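Long-range contacts in macrophomate synthase intermolecular Diels-Alderase (Macrophoma commelinae, PDB 1IZC), which belongs to the HpcH/HpaI aldolase family of TIM-barrel enzymes and binds a magnesium ion together with pyruvic acid: residues P39-L43 with Y268-A272; T42-H48 with P64-D70; E185-V190 with D211-A216. The protein carries 1 engineered substitution. All coordinates share one frame. Numbering follows the deposited sequence.

Interaction 1 of 3, residues P39-L43 with Y268-A272; sequences PSKTL and YRAIA
This is a parallel backbone pairing at the seam of the barrel, where the start of the first strand, 43-48, meets the chain leading into the eighth, 271-275. Segment 39-43 begins with a 3-10 turn at P39 and S40 and becomes extended at T42 (phi/psi -48/132) and L43 (-71/125). Segment 268-272 is extended except at R269 (-125/2), and turns a corner at A270. L43 pairs with A270, CA atoms 4.5 Å apart, and hydrogen-bonds the residues on either side of A270: L43 N to R269 O, 2.9 Å, and I271 N to L43 O, 2.8 Å. The L43 and A270 side chains share a face, CB atoms 4.4 Å apart. T42, in the m rotamer, sets CG2 3.9 Å from I271 CD1 and gives its OG1 proton to P39 O at 2.8 Å, tying the turn to the strand start. R269 (chi1 m, chi2 m) folds back so that NH1 donates to Y268 O at 2.8 Å; P39 CG lies over one guanidinium face, 3.8 Å from R269 NH2. R269 NH1 also bonds I264 O, and L43 packs on A31 and A35 of helix 28-37. Pairing of first and last strands is what closes a TIM barrel.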
ATOM      1  N   PRO A  39      13.869 -40.824   2.482  1.00 14.65           N
ATOM      2  CA  PRO A  39      12.552 -40.323   2.070  1.00 13.07           C
ATOM      3  C   PRO A  39      11.557 -39.994   3.175  1.00 14.75           C
ATOM      4  O   PRO A  39      10.531 -39.372   2.899  1.00 12.74           O
ATOM      5  CB  PRO A  39      12.046 -41.407   1.121  1.00 14.11           C
ATOM      6  CG  PRO A  39      13.339 -41.941   0.530  1.00 13.32           C
ATOM      7  CD  PRO A  39      14.204 -42.060   1.754  1.00 12.55           C
ATOM      8  N   SER A  40      11.835 -40.410   4.410  1.00 13.22           N
ATOM      9  CA  SER A  40      10.929 -40.066   5.503  1.00 14.95           C
ATOM     10  C   SER A  40      11.118 -38.571   5.756  1.00 14.54           C
ATOM     11  O   SER A  40      10.314 -37.940   6.456  1.00 15.17           O
ATOM     12  CB  SER A  40      11.251 -40.864   6.777  1.00 12.57           C
ATOM     13  OG  SER A  40      12.444 -40.421   7.405  1.00 15.96           O
ATOM     14  N   LYS A  41      12.178 -38.003   5.177  1.00 12.79           N
ATOM     15  CA  LYS A  41      12.459 -36.579   5.334  1.00 12.10           C
ATOM     16  C   LYS A  41      11.948 -35.746   4.149  1.00 12.66           C
ATOM     17  O   LYS A  41      12.309 -34.577   3.998  1.00 12.16           O
ATOM     18  CB  LYS A  41      13.956 -36.343   5.522  1.00 13.96           C
ATOM     19  CG  LYS A  41      14.503 -36.853   6.843  1.00 18.67           C
ATOM     20  CD  LYS A  41      16.006 -36.612   6.908  1.00 28.70           C
ATOM     21  CE  LYS A  41      16.569 -36.965   8.272  1.00 36.75           C
ATOM     22  NZ  LYS A  41      18.036 -36.683   8.313  1.00 45.10           N
ATOM     23  N   THR A  42      11.126 -36.361   3.308  1.00  9.82           N
ATOM     24  CA  THR A  42      10.523 -35.674   2.171  1.00 10.94           C
ATOM     25  C   THR A  42       9.960 -34.355   2.706  1.00 12.11           C
ATOM     26  O   THR A  42       9.285 -34.345   3.731  1.00 12.60           O
ATOM     27  CB  THR A  42       9.383 -36.528   1.571  1.00 13.10           C
ATOM     28  OG1 THR A  42       9.952 -37.626   0.840  1.00 12.52           O
ATOM     29  CG2 THR A  42       8.494 -35.700   0.644  1.00 11.01           C
ATOM     30  N   LEU A  43      10.257 -33.252   2.021  1.00  9.15           N
ATOM     31  CA  LEU A  43       9.791 -31.935   2.460  1.00 10.01           C
ATOM     32  C   LEU A  43       8.298 -31.751   2.270  1.00  9.45           C
ATOM     33  O   LEU A  43       7.779 -31.916   1.166  1.00  8.46           O
ATOM     34  CB  LEU A  43      10.527 -30.830   1.701  1.00 10.03           C
ATOM     35  CG  LEU A  43      12.005 -30.643   2.041  1.00 17.78           C
ATOM     36  CD1 LEU A  43      12.774 -31.886   1.660  1.00 18.60           C
ATOM     37  CD2 LEU A  43      12.559 -29.431   1.291  1.00 18.67           C
ATOM     38  N   TYR A 268       8.716 -38.353  -5.421  1.00 14.48           N
ATOM     39  CA  TYR A 268       8.535 -36.967  -4.976  1.00 10.84           C
ATOM     40  C   TYR A 268       9.280 -36.764  -3.661  1.00 11.52           C
ATOM     41  O   TYR A 268       9.147 -37.575  -2.749  1.00 13.27           O
ATOM     42  CB  TYR A 268       7.052 -36.637  -4.744  1.00 10.24           C
ATOM     43  CG  TYR A 268       6.197 -36.577  -5.998  1.00 15.97           C
ATOM     44  CD1 TYR A 268       6.122 -37.667  -6.859  1.00 18.91           C
ATOM     45  CD2 TYR A 268       5.423 -35.451  -6.292  1.00 23.29           C
ATOM     46  CE1 TYR A 268       5.304 -37.652  -7.974  1.00 21.91           C
ATOM     47  CE2 TYR A 268       4.591 -35.425  -7.416  1.00 23.33           C
ATOM     48  CZ  TYR A 268       4.541 -36.533  -8.248  1.00 29.77           C
ATOM     49  OH  TYR A 268       3.723 -36.545  -9.359  1.00 33.45           O
ATOM     50  N   ARG A 269      10.045 -35.683  -3.555  1.00  9.87           N
ATOM     51  CA  ARG A 269      10.772 -35.399  -2.320  1.00  9.00           C
ATOM     52  C   ARG A 269      10.451 -34.008  -1.777  1.00  9.87           C
ATOM     53  O   ARG A 269      11.010 -33.583  -0.771  1.00 10.52           O
ATOM     54  CB  ARG A 269      12.280 -35.570  -2.532  1.00  9.82           C
ATOM     55  CG  ARG A 269      12.670 -36.996  -2.936  1.00 15.11           C
ATOM     56  CD  ARG A 269      12.504 -37.994  -1.788  1.00 12.44           C
ATOM     57  NE  ARG A 269      12.863 -39.350  -2.222  1.00 14.45           N
ATOM     58  CZ  ARG A 269      12.001 -40.233  -2.718  1.00 17.60           C
ATOM     59  NH1 ARG A 269      10.719 -39.920  -2.839  1.00 15.90           N
ATOM     60  NH2 ARG A 269      12.423 -41.435  -3.113  1.00 14.90           N
ATOM     61  N   ALA A 270       9.552 -33.302  -2.454  1.00 10.82           N
ATOM     62  CA  ALA A 270       9.105 -31.975  -1.996  1.00 13.44           C
ATOM     63  C   ALA A 270       7.654 -31.948  -2.416  1.00 10.98           C
ATOM     64  O   ALA A 270       7.352 -31.920  -3.612  1.00 11.89           O
ATOM     65  CB  ALA A 270       9.879 -30.863  -2.680  1.00  9.40           C
ATOM     66  N   ILE A 271       6.754 -31.972  -1.435  1.00 12.05           N
ATOM     67  CA  ILE A 271       5.329 -32.015  -1.727  1.00 10.50           C
ATOM     68  C   ILE A 271       4.552 -30.896  -1.042  1.00 10.15           C
ATOM     69  O   ILE A 271       4.665 -30.717   0.165  1.00  9.61           O
ATOM     70  CB  ILE A 271       4.719 -33.349  -1.245  1.00 13.91           C
ATOM     71  CG1 ILE A 271       5.534 -34.529  -1.794  1.00 11.26           C
ATOM     72  CG2 ILE A 271       3.256 -33.441  -1.681  1.00 13.96           C
ATOM     73  CD1 ILE A 271       5.093 -35.879  -1.230  1.00 13.65           C
ATOM     74  N   ALA A 272       3.773 -30.148  -1.819  1.00  9.92           N
ATOM     75  CA  ALA A 272       2.940 -29.092  -1.245  1.00 10.93           C
ATOM     76  C   ALA A 272       1.681 -29.850  -0.824  1.00 11.18           C
ATOM     77  O   ALA A 272       0.962 -30.372  -1.677  1.00 14.68           O
ATOM     78  CB  ALA A 272       2.609 -28.055  -2.299  1.00 12.77           C
TER

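Interaction 2 of 3, residues T42-H48 with P64-D70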
ATOM      1  N   THR A  42      11.126 -36.361   3.308  1.00  9.82           N
ATOM      2  CA  THR A  42      10.523 -35.674   2.171  1.00 10.94           C
ATOM      3  C   THR A  42       9.960 -34.355   2.706  1.00 12.11           C
ATOM      4  O   THR A  42       9.285 -34.345   3.731  1.00 12.60           O
ATOM      5  CB  THR A  42       9.383 -36.528   1.571  1.00 13.10           C
ATOM      6  OG1 THR A  42       9.952 -37.626   0.840  1.00 12.52           O
ATOM      7  CG2 THR A  42       8.494 -35.700   0.644  1.00 11.01           C
ATOM      8  N   LEU A  43      10.257 -33.252   2.021  1.00  9.15           N
ATOM      9  CA  LEU A  43       9.791 -31.935   2.460  1.00 10.01           C
ATOM     10  C   LEU A  43       8.298 -31.751   2.270  1.00  9.45           C
ATOM     11  O   LEU A  43       7.779 -31.916   1.166  1.00  8.46           O
ATOM     12  CB  LEU A  43      10.527 -30.830   1.701  1.00 10.03           C
ATOM     13  CG  LEU A  43      12.005 -30.643   2.041  1.00 17.78           C
ATOM     14  CD1 LEU A  43      12.774 -31.886   1.660  1.00 18.60           C
ATOM     15  CD2 LEU A  43      12.559 -29.431   1.291  1.00 18.67           C
ATOM     16  N   MET A  44       7.610 -31.410   3.354  1.00  9.68           N
ATOM     17  CA  MET A  44       6.170 -31.182   3.289  1.00  8.37           C
ATOM     18  C   MET A  44       5.962 -29.671   3.433  1.00  7.22           C
ATOM     19  O   MET A  44       6.341 -29.082   4.448  1.00  9.72           O
ATOM     20  CB  MET A  44       5.471 -31.936   4.421  1.00 10.23           C
ATOM     21  CG  MET A  44       5.815 -33.427   4.473  1.00 10.13           C
ATOM     22  SD  MET A  44       5.423 -34.274   2.938  1.00 11.60           S
ATOM     23  CE  MET A  44       6.001 -35.966   3.366  1.00 13.12           C
ATOM     24  N   GLY A  45       5.384 -29.055   2.401  1.00 10.09           N
ATOM     25  CA  GLY A  45       5.186 -27.618   2.436  1.00 10.95           C
ATOM     26  C   GLY A  45       3.789 -27.154   2.076  1.00  9.46           C
ATOM     27  O   GLY A  45       2.854 -27.950   1.968  1.00 11.10           O
ATOM     28  N   VAL A  46       3.664 -25.848   1.864  1.00  8.16           N
ATOM     29  CA  VAL A  46       2.383 -25.236   1.551  1.00  9.44           C
ATOM     30  C   VAL A  46       2.534 -24.270   0.385  1.00  9.45           C
ATOM     31  O   VAL A  46       3.538 -23.541   0.290  1.00  9.03           O
ATOM     32  CB  VAL A  46       1.821 -24.503   2.818  1.00  6.96           C
ATOM     33  CG1 VAL A  46       2.772 -23.391   3.265  1.00  9.43           C
ATOM     34  CG2 VAL A  46       0.425 -23.948   2.543  1.00  8.96           C
ATOM     35  N   ALA A  47       1.552 -24.290  -0.516  1.00  8.07           N
ATOM     36  CA  ALA A  47       1.554 -23.413  -1.689  1.00  8.76           C
ATOM     37  C   ALA A  47       0.883 -22.116  -1.251  1.00 10.97           C
ATOM     38  O   ALA A  47      -0.150 -22.141  -0.590  1.00 10.41           O
ATOM     39  CB  ALA A  47       0.792 -24.065  -2.833  1.00  9.51           C
ATOM     40  N   HIS A  48       1.485 -20.995  -1.635  1.00  8.69           N
ATOM     41  CA  HIS A  48       1.045 -19.659  -1.215  1.00  7.76           C
ATOM     42  C   HIS A  48       0.776 -18.758  -2.429  1.00 10.55           C
ATOM     43  O   HIS A  48       1.702 -18.309  -3.125  1.00  8.68           O
ATOM     44  CB  HIS A  48       2.161 -19.135  -0.283  1.00  7.31           C
ATOM     45  CG  HIS A  48       1.975 -17.747   0.253  1.00  7.62           C
ATOM     46  ND1 HIS A  48       0.741 -17.210   0.563  1.00  9.37           N
ATOM     47  CD2 HIS A  48       2.892 -16.843   0.675  1.00  9.57           C
ATOM     48  CE1 HIS A  48       0.909 -16.040   1.157  1.00  9.12           C
ATOM     49  NE2 HIS A  48       2.206 -15.792   1.238  1.00 10.00           N
ATOM     50  N   PRO A  64       6.006 -25.157   8.127  1.00  7.94           N
ATOM     51  CA  PRO A  64       6.092 -26.092   7.004  1.00  9.03           C
ATOM     52  C   PRO A  64       7.571 -26.213   6.629  1.00  8.58           C
ATOM     53  O   PRO A  64       8.374 -25.342   6.981  1.00 10.45           O
ATOM     54  CB  PRO A  64       5.300 -25.383   5.912  1.00 11.72           C
ATOM     55  CG  PRO A  64       5.671 -23.950   6.153  1.00  8.42           C
ATOM     56  CD  PRO A  64       5.506 -23.846   7.679  1.00  9.26           C
ATOM     57  N   ASP A  65       7.935 -27.287   5.933  1.00  9.44           N
ATOM     58  CA  ASP A  65       9.322 -27.455   5.517  1.00  7.99           C
ATOM     59  C   ASP A  65       9.658 -26.416   4.448  1.00  9.46           C
ATOM     60  O   ASP A  65      10.819 -26.099   4.227  1.00 10.43           O
ATOM     61  CB  ASP A  65       9.559 -28.873   4.982  1.00  9.57           C
ATOM     62  CG  ASP A  65       9.400 -29.937   6.058  1.00 14.43           C
ATOM     63  OD1 ASP A  65       9.675 -29.625   7.241  1.00 14.06           O
ATOM     64  OD2 ASP A  65       9.019 -31.081   5.720  1.00 13.08           O
ATOM     65  N   PHE A  66       8.633 -25.909   3.768  1.00 10.26           N
ATOM     66  CA  PHE A  66       8.828 -24.858   2.779  1.00  6.82           C
ATOM     67  C   PHE A  66       7.525 -24.133   2.483  1.00  7.65           C
ATOM     68  O   PHE A  66       6.444 -24.668   2.713  1.00  8.64           O
ATOM     69  CB  PHE A  66       9.400 -25.411   1.451  1.00  8.07           C
ATOM     70  CG  PHE A  66       8.453 -26.314   0.680  1.00 12.07           C
ATOM     71  CD1 PHE A  66       7.463 -25.783  -0.148  1.00  8.98           C
ATOM     72  CD2 PHE A  66       8.574 -27.698   0.769  1.00  9.31           C
ATOM     73  CE1 PHE A  66       6.611 -26.618  -0.881  1.00  9.98           C
ATOM     74  CE2 PHE A  66       7.729 -28.550   0.041  1.00  9.87           C
ATOM     75  CZ  PHE A  66       6.748 -28.013  -0.786  1.00 11.17           C
ATOM     76  N   VAL A  67       7.646 -22.902   1.993  1.00  9.25           N
ATOM     77  CA  VAL A  67       6.487 -22.125   1.562  1.00  8.05           C
ATOM     78  C   VAL A  67       6.807 -21.930   0.086  1.00  7.98           C
ATOM     79  O   VAL A  67       7.887 -21.451  -0.261  1.00  9.83           O
ATOM     80  CB  VAL A  67       6.401 -20.743   2.249  1.00  9.72           C
ATOM     81  CG1 VAL A  67       5.228 -19.947   1.647  1.00  8.12           C
ATOM     82  CG2 VAL A  67       6.185 -20.924   3.756  1.00 11.04           C
ATOM     83  N   TRP A  68       5.884 -22.347  -0.771  1.00  7.33           N
ATOM     84  CA  TRP A  68       6.029 -22.268  -2.218  1.00  8.75           C
ATOM     85  C   TRP A  68       5.220 -21.056  -2.670  1.00 10.06           C
ATOM     86  O   TRP A  68       3.993 -21.095  -2.683  1.00 10.35           O
ATOM     87  CB  TRP A  68       5.458 -23.560  -2.810  1.00 10.71           C
ATOM     88  CG  TRP A  68       5.724 -23.830  -4.240  1.00 17.77           C
ATOM     89  CD1 TRP A  68       6.788 -24.513  -4.764  1.00 25.12           C
ATOM     90  CD2 TRP A  68       4.867 -23.512  -5.341  1.00 18.47           C
ATOM     91  NE1 TRP A  68       6.639 -24.644  -6.127  1.00 23.38           N
ATOM     92  CE2 TRP A  68       5.470 -24.034  -6.505  1.00 24.34           C
ATOM     93  CE3 TRP A  68       3.644 -22.840  -5.454  1.00 24.30           C
ATOM     94  CZ2 TRP A  68       4.889 -23.902  -7.776  1.00 24.27           C
ATOM     95  CZ3 TRP A  68       3.063 -22.710  -6.721  1.00 29.08           C
ATOM     96  CH2 TRP A  68       3.689 -23.238  -7.860  1.00 23.77           C
ATOM     97  N   ILE A  69       5.909 -19.981  -3.040  1.00  9.03           N
ATOM     98  CA  ILE A  69       5.226 -18.758  -3.458  1.00  6.43           C
ATOM     99  C   ILE A  69       5.118 -18.703  -4.974  1.00  8.42           C
ATOM    100  O   ILE A  69       6.119 -18.813  -5.677  1.00  8.00           O
ATOM    101  CB  ILE A  69       5.978 -17.518  -2.940  1.00  6.16           C
ATOM    102  CG1 ILE A  69       6.139 -17.622  -1.419  1.00 10.34           C
ATOM    103  CG2 ILE A  69       5.232 -16.236  -3.340  1.00 10.38           C
ATOM    104  CD1 ILE A  69       6.931 -16.474  -0.796  1.00 13.90           C
ATOM    105  N   ASP A  70       3.897 -18.531  -5.475  1.00  7.88           N
ATOM    106  CA  ASP A  70       3.674 -18.486  -6.912  1.00  8.83           C
ATOM    107  C   ASP A  70       3.610 -17.057  -7.435  1.00 11.20           C
ATOM    108  O   ASP A  70       2.630 -16.340  -7.211  1.00 11.67           O
ATOM    109  CB  ASP A  70       2.384 -19.235  -7.258  1.00  9.01           C
ATOM    110  CG  ASP A  70       2.120 -19.284  -8.749  1.00 13.42           C
ATOM    111  OD1 ASP A  70       3.033 -18.962  -9.532  1.00 14.67           O
ATOM    112  OD2 ASP A  70       0.998 -19.669  -9.135  1.00 20.34           O
TER
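At the apolar centre, G45 CA lies over the face of the F66 ring, 3.5 Å from its centroid, a CH-pi contact; a CB on G45 would clash with F66 CD1. The setting is the first beta-alpha-beta unit of the TIM barrel, in which helix 53-61 links parallel strands 43-48 and 66-70, their axes 20° apart. A47 CB meets W68 CE3 at 4.1 Å on the F66 face. The other face carries V46, V67, H48 and I69, with V46 CG1 4.2 Å from V67 CG2; helix 53-61 covers it, L59 touching V46 and T56 bonding H48 NE2. Between the faces run the alternating bonds of parallel strands, among them V46 N to F66 O (3.1 Å) and W68 N to V46 O (2.8 Å). At the polar edge D65 OD1 forms a salt bridge with R292 of a second subunit, while the D65 backbone N donates to M44 O (2.8 Å) and D65 OD2 accepts from M44 N at 2.8 Å.

Interaction 3 of 3, residues E185-V190 with D211-A216; sequences ESVKGV and DYMIDA. With MG (magnesium ion), chain B; PYR (pyruvic acid), chain C.
Two carboxylates on separate segments bind the magnesium ion of the pyruvic acid pocket. E185 OE1 and D211 OD2 each lie 2.1 Å from the ion and 3.1 Å apart; pyruvic acid O and O3, at 2.2 and 2.1 Å, and two waters bring the coordinating atoms to six. D211 N donates to pyruvic acid O at 3.1 Å; R101 and G210 also bond the ligand. E185 (phi/psi -152/36, chi1 p, chi2 t) and S186 (-151/162) precede the helix starting at V187, 211-215 is helical, and E185 CA lies 4.4 Å from Y212 CA. E185 OE2 bonds H125 N, and D211 (chi1 m) OD1 bonds F149 N of a third subunit. S186 N-caps helix 187-191, its OG (chi1 p) accepting from G189 N at 3.0 Å and bonding E127 OE2. V187 N donates to D215 OD2 at 2.7 Å, joining the two helices. The segments follow neighbouring barrel strands 179-184 and 205-207, and V190 and Y212, CG2 3.7 Å from CE1, both rest on A235 of helix 230-245.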
ATOM      1  N   GLU A 185       5.341 -28.890 -18.491  1.00 10.04           N
ATOM      2  CA  GLU A 185       3.890 -28.786 -18.563  1.00 13.76           C
ATOM      3  C   GLU A 185       3.345 -28.545 -19.956  1.00 13.91           C
ATOM      4  O   GLU A 185       2.355 -27.833 -20.145  1.00 14.39           O
ATOM      5  CB  GLU A 185       3.423 -27.691 -17.615  1.00 15.71           C
ATOM      6  CG  GLU A 185       4.137 -26.371 -17.776  1.00 15.49           C
ATOM      7  CD  GLU A 185       3.747 -25.403 -16.680  1.00 20.00           C
ATOM      8  OE1 GLU A 185       2.666 -25.615 -16.114  1.00 15.02           O
ATOM      9  OE2 GLU A 185       4.496 -24.450 -16.386  1.00 15.99           O
ATOM     10  N   SER A 186       3.996 -29.147 -20.937  1.00 10.94           N
ATOM     11  CA  SER A 186       3.544 -29.023 -22.313  1.00 12.04           C
ATOM     12  C   SER A 186       3.945 -30.284 -23.058  1.00 16.21           C
ATOM     13  O   SER A 186       4.810 -31.034 -22.602  1.00 13.48           O
ATOM     14  CB  SER A 186       4.169 -27.808 -22.995  1.00 13.22           C
ATOM     15  OG  SER A 186       5.574 -27.944 -23.118  1.00 13.50           O
ATOM     16  N   VAL A 187       3.315 -30.509 -24.205  1.00 15.24           N
ATOM     17  CA  VAL A 187       3.635 -31.680 -25.015  1.00 17.69           C
ATOM     18  C   VAL A 187       5.103 -31.645 -25.430  1.00 15.84           C
ATOM     19  O   VAL A 187       5.804 -32.660 -25.353  1.00 17.43           O
ATOM     20  CB  VAL A 187       2.733 -31.743 -26.270  1.00 19.63           C
ATOM     21  CG1 VAL A 187       3.227 -32.828 -27.223  1.00 18.82           C
ATOM     22  CG2 VAL A 187       1.300 -32.031 -25.849  1.00 20.58           C
ATOM     23  N   LYS A 188       5.582 -30.487 -25.869  1.00 13.41           N
ATOM     24  CA  LYS A 188       6.981 -30.376 -26.274  1.00 15.74           C
ATOM     25  C   LYS A 188       7.912 -30.587 -25.081  1.00 15.54           C
ATOM     26  O   LYS A 188       9.013 -31.124 -25.231  1.00 17.13           O
ATOM     27  CB  LYS A 188       7.252 -29.010 -26.909  1.00 18.84           C
ATOM     28  CG  LYS A 188       6.667 -28.857 -28.306  1.00 25.68           C
ATOM     29  CD  LYS A 188       7.147 -27.567 -28.964  1.00 34.24           C
ATOM     30  CE  LYS A 188       6.697 -27.489 -30.420  1.00 38.23           C
ATOM     31  NZ  LYS A 188       7.133 -26.223 -31.082  1.00 47.93           N
ATOM     32  N   GLY A 189       7.475 -30.157 -23.897  1.00 14.61           N
ATOM     33  CA  GLY A 189       8.297 -30.332 -22.709  1.00 11.69           C
ATOM     34  C   GLY A 189       8.474 -31.810 -22.390  1.00 14.10           C
ATOM     35  O   GLY A 189       9.573 -32.278 -22.083  1.00 13.52           O
ATOM     36  N   VAL A 190       7.377 -32.547 -22.461  1.00 14.62           N
ATOM     37  CA  VAL A 190       7.403 -33.976 -22.197  1.00 16.42           C
ATOM     38  C   VAL A 190       8.248 -34.679 -23.260  1.00 18.35           C
ATOM     39  O   VAL A 190       9.031 -35.581 -22.956  1.00 16.39           O
ATOM     40  CB  VAL A 190       5.965 -34.539 -22.187  1.00 15.72           C
ATOM     41  CG1 VAL A 190       5.986 -36.073 -22.241  1.00 19.77           C
ATOM     42  CG2 VAL A 190       5.249 -34.073 -20.919  1.00 15.06           C
ATOM     43  N   ASP A 211      -1.748 -27.439 -17.193  1.00 14.50           N
ATOM     44  CA  ASP A 211      -1.280 -26.884 -18.450  1.00 13.60           C
ATOM     45  C   ASP A 211      -0.967 -27.997 -19.439  1.00 14.37           C
ATOM     46  O   ASP A 211      -1.231 -27.853 -20.626  1.00 13.85           O
ATOM     47  CB  ASP A 211      -0.056 -25.991 -18.244  1.00 13.88           C
ATOM     48  CG  ASP A 211      -0.440 -24.570 -17.845  1.00 18.60           C
ATOM     49  OD1 ASP A 211      -1.483 -24.078 -18.324  1.00 19.75           O
ATOM     50  OD2 ASP A 211       0.297 -23.937 -17.070  1.00 15.76           O
ATOM     51  N   TYR A 212      -0.417 -29.111 -18.958  1.00 13.42           N
ATOM     52  CA  TYR A 212      -0.108 -30.208 -19.873  1.00 13.34           C
ATOM     53  C   TYR A 212      -1.381 -30.720 -20.544  1.00 12.94           C
ATOM     54  O   TYR A 212      -1.441 -30.847 -21.771  1.00 16.60           O
ATOM     55  CB  TYR A 212       0.561 -31.375 -19.144  1.00 13.01           C
ATOM     56  CG  TYR A 212       0.677 -32.593 -20.039  1.00 13.68           C
ATOM     57  CD1 TYR A 212       1.650 -32.661 -21.040  1.00 14.15           C
ATOM     58  CD2 TYR A 212      -0.258 -33.622 -19.955  1.00 16.71           C
ATOM     59  CE1 TYR A 212       1.683 -33.734 -21.948  1.00 14.47           C
ATOM     60  CE2 TYR A 212      -0.239 -34.695 -20.852  1.00 18.26           C
ATOM     61  CZ  TYR A 212       0.728 -34.742 -21.842  1.00 15.99           C
ATOM     62  OH  TYR A 212       0.710 -35.784 -22.753  1.00 19.73           O
ATOM     63  N   MET A 213      -2.394 -31.017 -19.739  1.00 14.65           N
ATOM     64  CA  MET A 213      -3.644 -31.526 -20.281  1.00 17.28           C
ATOM     65  C   MET A 213      -4.260 -30.582 -21.306  1.00 18.53           C
ATOM     66  O   MET A 213      -4.756 -31.018 -22.341  1.00 18.87           O
ATOM     67  CB  MET A 213      -4.631 -31.809 -19.153  1.00 18.24           C
ATOM     68  CG  MET A 213      -4.201 -32.984 -18.286  1.00 25.29           C
ATOM     69  SD  MET A 213      -5.433 -33.451 -17.075  1.00 29.23           S
ATOM     70  CE  MET A 213      -4.990 -32.393 -15.672  1.00 40.97           C
ATOM     71  N   ILE A 214      -4.219 -29.283 -21.038  1.00 17.88           N
ATOM     72  CA  ILE A 214      -4.779 -28.338 -21.995  1.00 16.58           C
ATOM     73  C   ILE A 214      -3.985 -28.392 -23.294  1.00 17.74           C
ATOM     74  O   ILE A 214      -4.552 -28.456 -24.384  1.00 17.96           O
ATOM     75  CB  ILE A 214      -4.745 -26.897 -21.422  1.00 19.21           C
ATOM     76  CG1 ILE A 214      -5.670 -26.816 -20.206  1.00 19.21           C
ATOM     77  CG2 ILE A 214      -5.154 -25.889 -22.492  1.00 18.75           C
ATOM     78  CD1 ILE A 214      -5.628 -25.473 -19.478  1.00 19.81           C
ATOM     79  N   ASP A 215      -2.663 -28.400 -23.174  1.00 13.67           N
ATOM     80  CA  ASP A 215      -1.803 -28.412 -24.335  1.00 17.24           C
ATOM     81  C   ASP A 215      -1.939 -29.706 -25.125  1.00 16.17           C
ATOM     82  O   ASP A 215      -1.786 -29.705 -26.341  1.00 16.20           O
ATOM     83  CB  ASP A 215      -0.347 -28.209 -23.909  1.00 17.85           C
ATOM     84  CG  ASP A 215       0.573 -27.933 -25.085  1.00 23.74           C
ATOM     85  OD1 ASP A 215       0.290 -26.998 -25.872  1.00 22.37           O
ATOM     86  OD2 ASP A 215       1.589 -28.646 -25.225  1.00 20.91           O
ATOM     87  N   ALA A 216      -2.236 -30.794 -24.423  1.00 18.80           N
ATOM     88  CA  ALA A 216      -2.374 -32.107 -25.053  1.00 22.80           C
ATOM     89  C   ALA A 216      -3.784 -32.357 -25.581  1.00 25.36           C
ATOM     90  O   ALA A 216      -4.052 -33.405 -26.173  1.00 23.48           O
ATOM     91  CB  ALA A 216      -1.998 -33.202 -24.058  1.00 18.31           C
TER
HETATM   92 MG    MG B1001       1.259 -24.362 -15.224  1.00 21.80          MG
HETATM   93  C   PYR C2001      -0.013 -26.628 -13.941  1.00 27.01           C
HETATM   94  O   PYR C2001      -0.100 -26.043 -15.038  1.00 18.57           O
HETATM   95  OXT PYR C2001      -0.672 -27.648 -13.623  1.00 26.17           O
HETATM   96  CA  PYR C2001       0.982 -25.979 -13.011  1.00 18.39           C
HETATM   97  O3  PYR C2001       1.642 -24.966 -13.296  1.00 19.67           O
HETATM   98  CB  PYR C2001       1.122 -26.656 -11.710  1.00 17.63           C
HETATM   99  O   HOH W   1       2.757 -22.763 -15.212  1.00 14.91           O
HETATM  100  O   HOH W   2       3.778 -28.325 -26.749  1.00 15.82           O
HETATM  101  O   HOH W   3      -0.370 -23.124 -14.240  1.00 11.36           O

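How the interactions relate
Interactions 1 and 2 are buried contacts of the barrel, interaction 2 nearer its centre, and share T42 and L43: strand 43-48 pairs on one flank with the last strand and on the other with the second. They meet where I271 O lies 2.9 Å from G45 N, probably a hydrogen bond. Backbone bonds run through both; apolar side chains fill interaction 2, whereas interaction 1 adds the R269 side chain against P39 and T42. Both reach the second subunit. Interaction 3, centred about 25 and 24 Å from interactions 1 and 2, is only partly buried and replaces strand pairing with helix contacts. The general division is plain: sheet bonding builds the frame, while segments following its strands carry the metal-binding carboxylates.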